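Local coordinates for ASCH domain-containing protein (Enterococcus faecalis, PDB 1T62), which is of unknown function but carries an ASCH domain of the PUA clan, a relationship consistent with RNA binding, at residues B[51-56]-B[140-145]; B[63-68]-B[90-95]. All coordinates share one frame; numbering follows the deposited sequence.

Contact 1 of 2, residues B[51-56]-B[140-145]; sequences TCSSLD and LLVCQS
Val-142 turns CG2 anti to its own carbonyl carbon, and Leu-55 turns CG anti to its backbone N (chi1 168°). The two side chains cross at about a right angle. Val-142 CG2 reaches the backbone of Leu-55, 3.4 Å from its CA, and also touches CB and CD1. Leu-55 and Leu-140 lie side by side and point the same way, with Leu-55 CD2 3.7 Å from Leu-140 CB.

The backbones form an antiparallel ladder. Thr-51 with Gln-144 and Ser-53 with Val-142 are hydrogen-bonded pairs, each joined by two bonds. The straightest runs from Val-142 N to Ser-53 O, at 2.8 Å and 173°. Cys-52 and Cys-143 form the non-hydrogen-bonded pair between them. Their CA atoms are 4.4 Å apart, and Cys-52 CB faces Cys-143 SG at 4.1 Å. A further bond, from Leu-55 N to Leu-140 O (3.3 Å), ties the start of helix 55-60 to the strand. Ser-54 is the N-cap of that helix. The CB of Ser-54 points away from the facing strand. Ser-53 OG lies on the Val-142 side of the sheet, 3.6 Å from Val-142 CB. The polar partner of that hydroxyl is Tyr-58 OH, farther along the helix.

His-166 and His-164 of the second subunit, from its C-terminal His tag, pack on Thr-51 and Ser-53, respectively. Strand 50-54 is an outermost strand of the mixed sheet within this chain, strand 140-151 pairs on its other edge with strand 81-94, and the cysteine face is covered by Phe-102 of helix 100-105 and, over Cys-52, by His-120 and Phe-124 of helix 113-128.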
ATOM      1  N   THR B  51     -11.326  -6.994 -13.570  1.00 19.54           N
ATOM      2  CA  THR B  51      -9.873  -6.962 -13.506  1.00 23.87           C
ATOM      3  C   THR B  51      -9.313  -7.962 -14.495  1.00 23.58           C
ATOM      4  O   THR B  51     -10.039  -8.748 -15.105  1.00 23.60           O
ATOM      5  CB  THR B  51      -9.382  -7.399 -12.135  1.00 34.82           C
ATOM      6  OG1 THR B  51     -10.195  -6.788 -11.135  1.00 43.84           O
ATOM      7  CG2 THR B  51      -7.949  -6.991 -11.925  1.00 37.08           C
ATOM      8  N   CYS B  52      -8.003  -7.942 -14.644  1.00 29.40           N
ATOM      9  CA  CYS B  52      -7.370  -8.884 -15.528  1.00 31.61           C
ATOM     10  C   CYS B  52      -5.913  -9.003 -15.146  1.00 31.84           C
ATOM     11  O   CYS B  52      -5.255  -8.013 -14.816  1.00 30.98           O
ATOM     12  CB  CYS B  52      -7.525  -8.452 -16.988  1.00 27.29           C
ATOM     13  SG  CYS B  52      -6.799  -6.878 -17.386  1.00 29.48           S
ATOM     14  N   SER B  53      -5.438 -10.241 -15.155  1.00 33.29           N
ATOM     15  CA  SER B  53      -4.064 -10.554 -14.827  1.00 32.13           C
ATOM     16  C   SER B  53      -3.549 -11.415 -15.963  1.00 31.88           C
ATOM     17  O   SER B  53      -4.334 -11.885 -16.787  1.00 29.75           O
ATOM     18  CB  SER B  53      -3.996 -11.304 -13.485  1.00 36.92           C
ATOM     19  OG  SER B  53      -4.990 -12.316 -13.392  1.00 36.63           O
ATOM     20  N   SER B  54      -2.233 -11.607 -16.007  1.00 10.82           N
ATOM     21  CA  SER B  54      -1.591 -12.412 -17.049  1.00  8.48           C
ATOM     22  C   SER B  54      -1.662 -13.886 -16.758  1.00  9.58           C
ATOM     23  O   SER B  54      -1.104 -14.339 -15.770  1.00  9.11           O
ATOM     24  CB  SER B  54      -0.118 -12.038 -17.187  1.00  9.43           C
ATOM     25  OG  SER B  54       0.544 -12.963 -18.029  1.00  6.47           O
ATOM     26  N   LEU B  55      -2.338 -14.638 -17.616  1.00 17.78           N
ATOM     27  CA  LEU B  55      -2.442 -16.076 -17.422  1.00 16.67           C
ATOM     28  C   LEU B  55      -1.036 -16.664 -17.332  1.00 19.60           C
ATOM     29  O   LEU B  55      -0.821 -17.706 -16.715  1.00 19.13           O
ATOM     30  CB  LEU B  55      -3.182 -16.718 -18.590  1.00  1.00           C
ATOM     31  CG  LEU B  55      -3.090 -18.242 -18.615  1.00  1.00           C
ATOM     32  CD1 LEU B  55      -3.651 -18.827 -17.335  1.00  1.00           C
ATOM     33  CD2 LEU B  55      -3.829 -18.742 -19.808  1.00  1.00           C
ATOM     34  N   ASP B  56      -0.081 -15.979 -17.949  1.00 19.86           N
ATOM     35  CA  ASP B  56       1.298 -16.429 -17.944  1.00 24.09           C
ATOM     36  C   ASP B  56       1.921 -16.527 -16.555  1.00 23.40           C
ATOM     37  O   ASP B  56       2.541 -17.535 -16.232  1.00 25.40           O
ATOM     38  CB  ASP B  56       2.131 -15.519 -18.841  1.00 31.22           C
ATOM     39  CG  ASP B  56       1.970 -15.856 -20.314  1.00 39.51           C
ATOM     40  OD1 ASP B  56       2.372 -15.032 -21.156  1.00 46.48           O
ATOM     41  OD2 ASP B  56       1.453 -16.952 -20.628  1.00 43.66           O
ATOM     42  N   LEU B 140      -2.706 -14.419 -23.401  1.00 14.72           N
ATOM     43  CA  LEU B 140      -3.963 -14.735 -22.751  1.00 13.67           C
ATOM     44  C   LEU B 140      -4.114 -13.972 -21.427  1.00 13.37           C
ATOM     45  O   LEU B 140      -3.156 -13.840 -20.668  1.00 12.71           O
ATOM     46  CB  LEU B 140      -4.012 -16.245 -22.499  1.00  3.78           C
ATOM     47  CG  LEU B 140      -4.675 -17.221 -23.487  1.00  4.91           C
ATOM     48  CD1 LEU B 140      -5.051 -16.518 -24.779  1.00  8.00           C
ATOM     49  CD2 LEU B 140      -3.748 -18.398 -23.751  1.00  3.61           C
ATOM     50  N   LEU B 141      -5.317 -13.467 -21.163  1.00 13.47           N
ATOM     51  CA  LEU B 141      -5.617 -12.744 -19.926  1.00 13.84           C
ATOM     52  C   LEU B 141      -6.586 -13.527 -19.065  1.00 14.30           C
ATOM     53  O   LEU B 141      -7.432 -14.265 -19.571  1.00 12.75           O
ATOM     54  CB  LEU B 141      -6.279 -11.407 -20.212  1.00 12.51           C
ATOM     55  CG  LEU B 141      -5.440 -10.249 -20.699  1.00 13.32           C
ATOM     56  CD1 LEU B 141      -6.361  -9.098 -21.039  1.00 12.62           C
ATOM     57  CD2 LEU B 141      -4.446  -9.848 -19.626  1.00 15.36           C
ATOM     58  N   VAL B 142      -6.468 -13.353 -17.757  1.00 34.39           N
ATOM     59  CA  VAL B 142      -7.365 -14.006 -16.824  1.00 33.89           C
ATOM     60  C   VAL B 142      -8.280 -12.894 -16.292  1.00 35.99           C
ATOM     61  O   VAL B 142      -7.869 -12.064 -15.475  1.00 35.72           O
ATOM     62  CB  VAL B 142      -6.582 -14.662 -15.677  1.00 21.94           C
ATOM     63  CG1 VAL B 142      -7.547 -15.255 -14.667  1.00 23.48           C
ATOM     64  CG2 VAL B 142      -5.663 -15.743 -16.236  1.00 22.04           C
ATOM     65  N   CYS B 143      -9.517 -12.880 -16.783  1.00 14.52           N
ATOM     66  CA  CYS B 143     -10.495 -11.868 -16.412  1.00 15.21           C
ATOM     67  C   CYS B 143     -11.496 -12.273 -15.318  1.00 15.62           C
ATOM     68  O   CYS B 143     -12.075 -13.364 -15.353  1.00 15.19           O
ATOM     69  CB  CYS B 143     -11.255 -11.437 -17.668  1.00 30.74           C
ATOM     70  SG  CYS B 143     -10.187 -10.860 -19.025  1.00 29.27           S
ATOM     71  N   GLN B 144     -11.694 -11.371 -14.354  1.00 14.23           N
ATOM     72  CA  GLN B 144     -12.617 -11.580 -13.239  1.00 13.12           C
ATOM     73  C   GLN B 144     -13.680 -10.505 -13.155  1.00 12.70           C
ATOM     74  O   GLN B 144     -13.395  -9.321 -13.277  1.00 12.84           O
ATOM     75  CB  GLN B 144     -11.877 -11.574 -11.911  1.00 15.99           C
ATOM     76  CG  GLN B 144     -10.977 -12.747 -11.673  1.00 16.01           C
ATOM     77  CD  GLN B 144     -10.201 -12.590 -10.389  1.00 15.82           C
ATOM     78  OE1 GLN B 144     -10.758 -12.646  -9.284  1.00 11.88           O
ATOM     79  NE2 GLN B 144      -8.903 -12.373 -10.525  1.00 16.29           N
ATOM     80  N   SER B 145     -14.915 -10.928 -12.940  1.00 16.20           N
ATOM     81  CA  SER B 145     -16.021 -10.003 -12.788  1.00 16.65           C
ATOM     82  C   SER B 145     -16.503 -10.238 -11.370  1.00 16.44           C
ATOM     83  O   SER B 145     -16.916 -11.340 -11.009  1.00 16.72           O
ATOM     84  CB  SER B 145     -17.097 -10.306 -13.807  1.00 21.60           C
ATOM     85  OG  SER B 145     -16.586 -10.079 -15.109  1.00 27.37           O
TER

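Contact 2 of 2, residues B[63-68]-B[90-95]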
ATOM      1  N   GLU B  63       0.319 -21.491 -10.027  1.00 27.77           N
ATOM      2  CA  GLU B  63      -0.804 -21.192  -9.147  1.00 25.96           C
ATOM      3  C   GLU B  63      -2.100 -21.488  -9.866  1.00 22.24           C
ATOM      4  O   GLU B  63      -2.149 -21.446 -11.093  1.00 23.78           O
ATOM      5  CB  GLU B  63      -0.842 -19.723  -8.773  1.00 36.66           C
ATOM      6  CG  GLU B  63       0.430 -19.160  -8.259  1.00 38.37           C
ATOM      7  CD  GLU B  63       0.174 -18.114  -7.200  1.00 41.45           C
ATOM      8  OE1 GLU B  63       0.115 -18.495  -6.002  1.00 41.86           O
ATOM      9  OE2 GLU B  63       0.017 -16.924  -7.564  1.00 46.29           O
ATOM     10  N   GLN B  64      -3.149 -21.781  -9.098  1.00 15.98           N
ATOM     11  CA  GLN B  64      -4.467 -22.028  -9.666  1.00 15.71           C
ATOM     12  C   GLN B  64      -5.011 -20.655 -10.081  1.00 12.18           C
ATOM     13  O   GLN B  64      -4.526 -19.626  -9.610  1.00 12.46           O
ATOM     14  CB  GLN B  64      -5.392 -22.642  -8.617  1.00 58.12           C
ATOM     15  CG  GLN B  64      -4.868 -23.919  -8.030  1.00 71.68           C
ATOM     16  CD  GLN B  64      -4.489 -24.911  -9.105  1.00 79.54           C
ATOM     17  OE1 GLN B  64      -5.326 -25.316  -9.917  1.00 84.55           O
ATOM     18  NE2 GLN B  64      -3.219 -25.302  -9.124  1.00 84.84           N
ATOM     19  N   LEU B  65      -5.999 -20.626 -10.970  1.00 19.69           N
ATOM     20  CA  LEU B  65      -6.570 -19.346 -11.377  1.00 18.42           C
ATOM     21  C   LEU B  65      -7.701 -19.027 -10.417  1.00 17.48           C
ATOM     22  O   LEU B  65      -8.213 -19.910  -9.731  1.00 17.28           O
ATOM     23  CB  LEU B  65      -7.165 -19.414 -12.787  1.00 20.52           C
ATOM     24  CG  LEU B  65      -6.360 -19.899 -13.986  1.00 22.31           C
ATOM     25  CD1 LEU B  65      -7.168 -19.612 -15.246  1.00 22.98           C
ATOM     26  CD2 LEU B  65      -5.016 -19.196 -14.039  1.00 26.15           C
ATOM     27  N   PRO B  66      -8.097 -17.756 -10.342  1.00 12.72           N
ATOM     28  CA  PRO B  66      -9.200 -17.430  -9.438  1.00 11.48           C
ATOM     29  C   PRO B  66     -10.417 -18.293  -9.780  1.00 10.13           C
ATOM     30  O   PRO B  66     -10.597 -18.713 -10.925  1.00 10.06           O
ATOM     31  CB  PRO B  66      -9.440 -15.942  -9.699  1.00 24.30           C
ATOM     32  CG  PRO B  66      -8.727 -15.673 -11.028  1.00 23.35           C
ATOM     33  CD  PRO B  66      -7.523 -16.541 -10.935  1.00 22.57           C
ATOM     34  N   LYS B  67     -11.251 -18.565  -8.790  1.00  6.55           N
ATOM     35  CA  LYS B  67     -12.417 -19.393  -9.025  1.00  6.49           C
ATOM     36  C   LYS B  67     -13.689 -18.564  -8.971  1.00  4.42           C
ATOM     37  O   LYS B  67     -13.726 -17.483  -8.383  1.00  2.51           O
ATOM     38  CB  LYS B  67     -12.479 -20.516  -7.989  1.00 20.91           C
ATOM     39  CG  LYS B  67     -11.128 -21.120  -7.682  1.00 21.98           C
ATOM     40  CD  LYS B  67     -11.222 -22.316  -6.758  1.00 27.69           C
ATOM     41  CE  LYS B  67     -11.808 -23.534  -7.482  1.00 32.79           C
ATOM     42  NZ  LYS B  67     -13.240 -23.349  -7.914  1.00 31.67           N
ATOM     43  N   ALA B  68     -14.725 -19.075  -9.623  1.00 19.91           N
ATOM     44  CA  ALA B  68     -16.011 -18.418  -9.636  1.00 20.43           C
ATOM     45  C   ALA B  68     -16.510 -18.508  -8.204  1.00 21.09           C
ATOM     46  O   ALA B  68     -16.456 -19.576  -7.594  1.00 22.01           O
ATOM     47  CB  ALA B  68     -16.963 -19.155 -10.563  1.00  8.09           C
ATOM     48  N   VAL B  90     -15.248 -15.809 -14.081  1.00 18.81           N
ATOM     49  CA  VAL B  90     -13.820 -15.900 -14.383  1.00 14.10           C
ATOM     50  C   VAL B  90     -13.740 -16.277 -15.855  1.00 15.38           C
ATOM     51  O   VAL B  90     -14.378 -17.239 -16.297  1.00 12.56           O
ATOM     52  CB  VAL B  90     -13.104 -17.007 -13.550  1.00 13.45           C
ATOM     53  CG1 VAL B  90     -11.641 -17.118 -13.973  1.00  8.32           C
ATOM     54  CG2 VAL B  90     -13.202 -16.692 -12.066  1.00 10.08           C
ATOM     55  N   GLU B  91     -12.964 -15.526 -16.622  1.00 13.25           N
ATOM     56  CA  GLU B  91     -12.858 -15.822 -18.035  1.00 13.64           C
ATOM     57  C   GLU B  91     -11.477 -15.589 -18.604  1.00 12.98           C
ATOM     58  O   GLU B  91     -10.817 -14.608 -18.278  1.00 12.70           O
ATOM     59  CB  GLU B  91     -13.884 -14.996 -18.810  1.00 16.47           C
ATOM     60  CG  GLU B  91     -13.732 -15.069 -20.309  1.00 16.05           C
ATOM     61  CD  GLU B  91     -14.876 -14.397 -21.016  1.00 17.77           C
ATOM     62  OE1 GLU B  91     -15.294 -13.316 -20.553  1.00 18.90           O
ATOM     63  OE2 GLU B  91     -15.355 -14.941 -22.034  1.00 19.44           O
ATOM     64  N   ILE B  92     -11.057 -16.505 -19.472  1.00 14.82           N
ATOM     65  CA  ILE B  92      -9.758 -16.432 -20.134  1.00 17.35           C
ATOM     66  C   ILE B  92      -9.937 -15.982 -21.579  1.00 19.30           C
ATOM     67  O   ILE B  92     -10.651 -16.637 -22.330  1.00 20.87           O
ATOM     68  CB  ILE B  92      -9.070 -17.806 -20.143  1.00  3.12           C
ATOM     69  CG1 ILE B  92      -8.893 -18.308 -18.711  1.00  1.69           C
ATOM     70  CG2 ILE B  92      -7.737 -17.712 -20.842  1.00  1.09           C
ATOM     71  CD1 ILE B  92      -8.248 -19.644 -18.639  1.00  1.00           C
ATOM     72  N   MET B  93      -9.302 -14.871 -21.963  1.00 24.77           N
ATOM     73  CA  MET B  93      -9.408 -14.367 -23.337  1.00 26.96           C
ATOM     74  C   MET B  93      -8.136 -13.666 -23.808  1.00 25.58           C
ATOM     75  O   MET B  93      -7.440 -13.034 -23.017  1.00 26.96           O
ATOM     76  CB  MET B  93     -10.579 -13.398 -23.469  1.00 35.45           C
ATOM     77  CG  MET B  93     -10.276 -12.022 -22.941  1.00 44.28           C
ATOM     78  SD  MET B  93     -11.646 -10.899 -23.156  1.00 50.99           S
ATOM     79  CE  MET B  93     -12.399 -11.015 -21.525  1.00 53.01           C
ATOM     80  N   PRO B  94      -7.823 -13.762 -25.114  1.00 19.35           N
ATOM     81  CA  PRO B  94      -6.632 -13.140 -25.703  1.00 18.87           C
ATOM     82  C   PRO B  94      -6.748 -11.632 -25.581  1.00 19.01           C
ATOM     83  O   PRO B  94      -7.811 -11.075 -25.850  1.00 18.38           O
ATOM     84  CB  PRO B  94      -6.685 -13.599 -27.154  1.00 17.21           C
ATOM     85  CG  PRO B  94      -7.465 -14.882 -27.082  1.00 17.72           C
ATOM     86  CD  PRO B  94      -8.567 -14.505 -26.138  1.00 18.17           C
ATOM     87  N   MET B  95      -5.665 -10.964 -25.196  1.00 22.97           N
ATOM     88  CA  MET B  95      -5.718  -9.521 -25.023  1.00 24.67           C
ATOM     89  C   MET B  95      -6.222  -8.748 -26.235  1.00 25.70           C
ATOM     90  O   MET B  95      -6.978  -7.793 -26.085  1.00 26.59           O
ATOM     91  CB  MET B  95      -4.359  -8.981 -24.614  1.00 20.46           C
ATOM     92  CG  MET B  95      -4.482  -7.626 -23.987  1.00 25.25           C
ATOM     93  SD  MET B  95      -2.958  -7.094 -23.249  1.00 29.09           S
ATOM     94  CE  MET B  95      -2.955  -5.362 -23.689  1.00 28.94           C
TER
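Leu-65 and Ile-92 set their side chains across one another at about a right angle. They meet through their terminal methyls, Leu-65 CD1 against Ile-92 CD1 at 3.6 Å. Leu-65 CD1 also comes within 4.1 Å of Ile-92 CG1. The chi2 of Ile-92 (179°) extends CD1 away from its own backbone to reach the leucine.

Val-90 points toward the loop and makes a different kind of contact. Both methyls lie on one side of Pro-66 O, CG1 at 3.6 Å and CG2 at 3.5 Å. CG2 also lies against the following peptide link, 3.6 Å from Lys-67 C and 3.7 Å from Ala-68 N. The valine therefore packs mainly on main chain. Its approach to the proline ring is looser, with Val-90 CG1 4.4 Å from Pro-66 CG.

No hydrogen bond joins the two segments, and the loop does not extend the sheet. Across these two segments the contact is van der Waals packing, of methyls on methyl and on main chain. The contact is small, burying 204 Å² in all, and lies at the surface.

Residues 63-68 belong to the loop between helix 55-60 and strand 71-75. Leu-65 also touches Leu-55 and Tyr-58 of that helix, while Pro-66 rests on Val-142 and Gln-144 of strand 140-151, the neighbour of strand 81-94 in the sheet.

In the fold
Contacts 1 and 2 share one sheet, and their centres are about 5 Å apart. Segment 140-145 of contact 1 is joined directly to segment 90-95 of contact 2. Two probable hydrogen bonds make this link, from Cys-143 N to Glu-91 O at 2.6 Å and from Leu-141 N to Met-93 O at 2.9 Å. The loop 63-68 of contact 2 also reaches back to contact 1, with Pro-66 CG 3.3 Å from Gln-144 NE2. Along the chain, both segments of contact 2 fall between those of contact 1. All four segments belong to the ASCH domain.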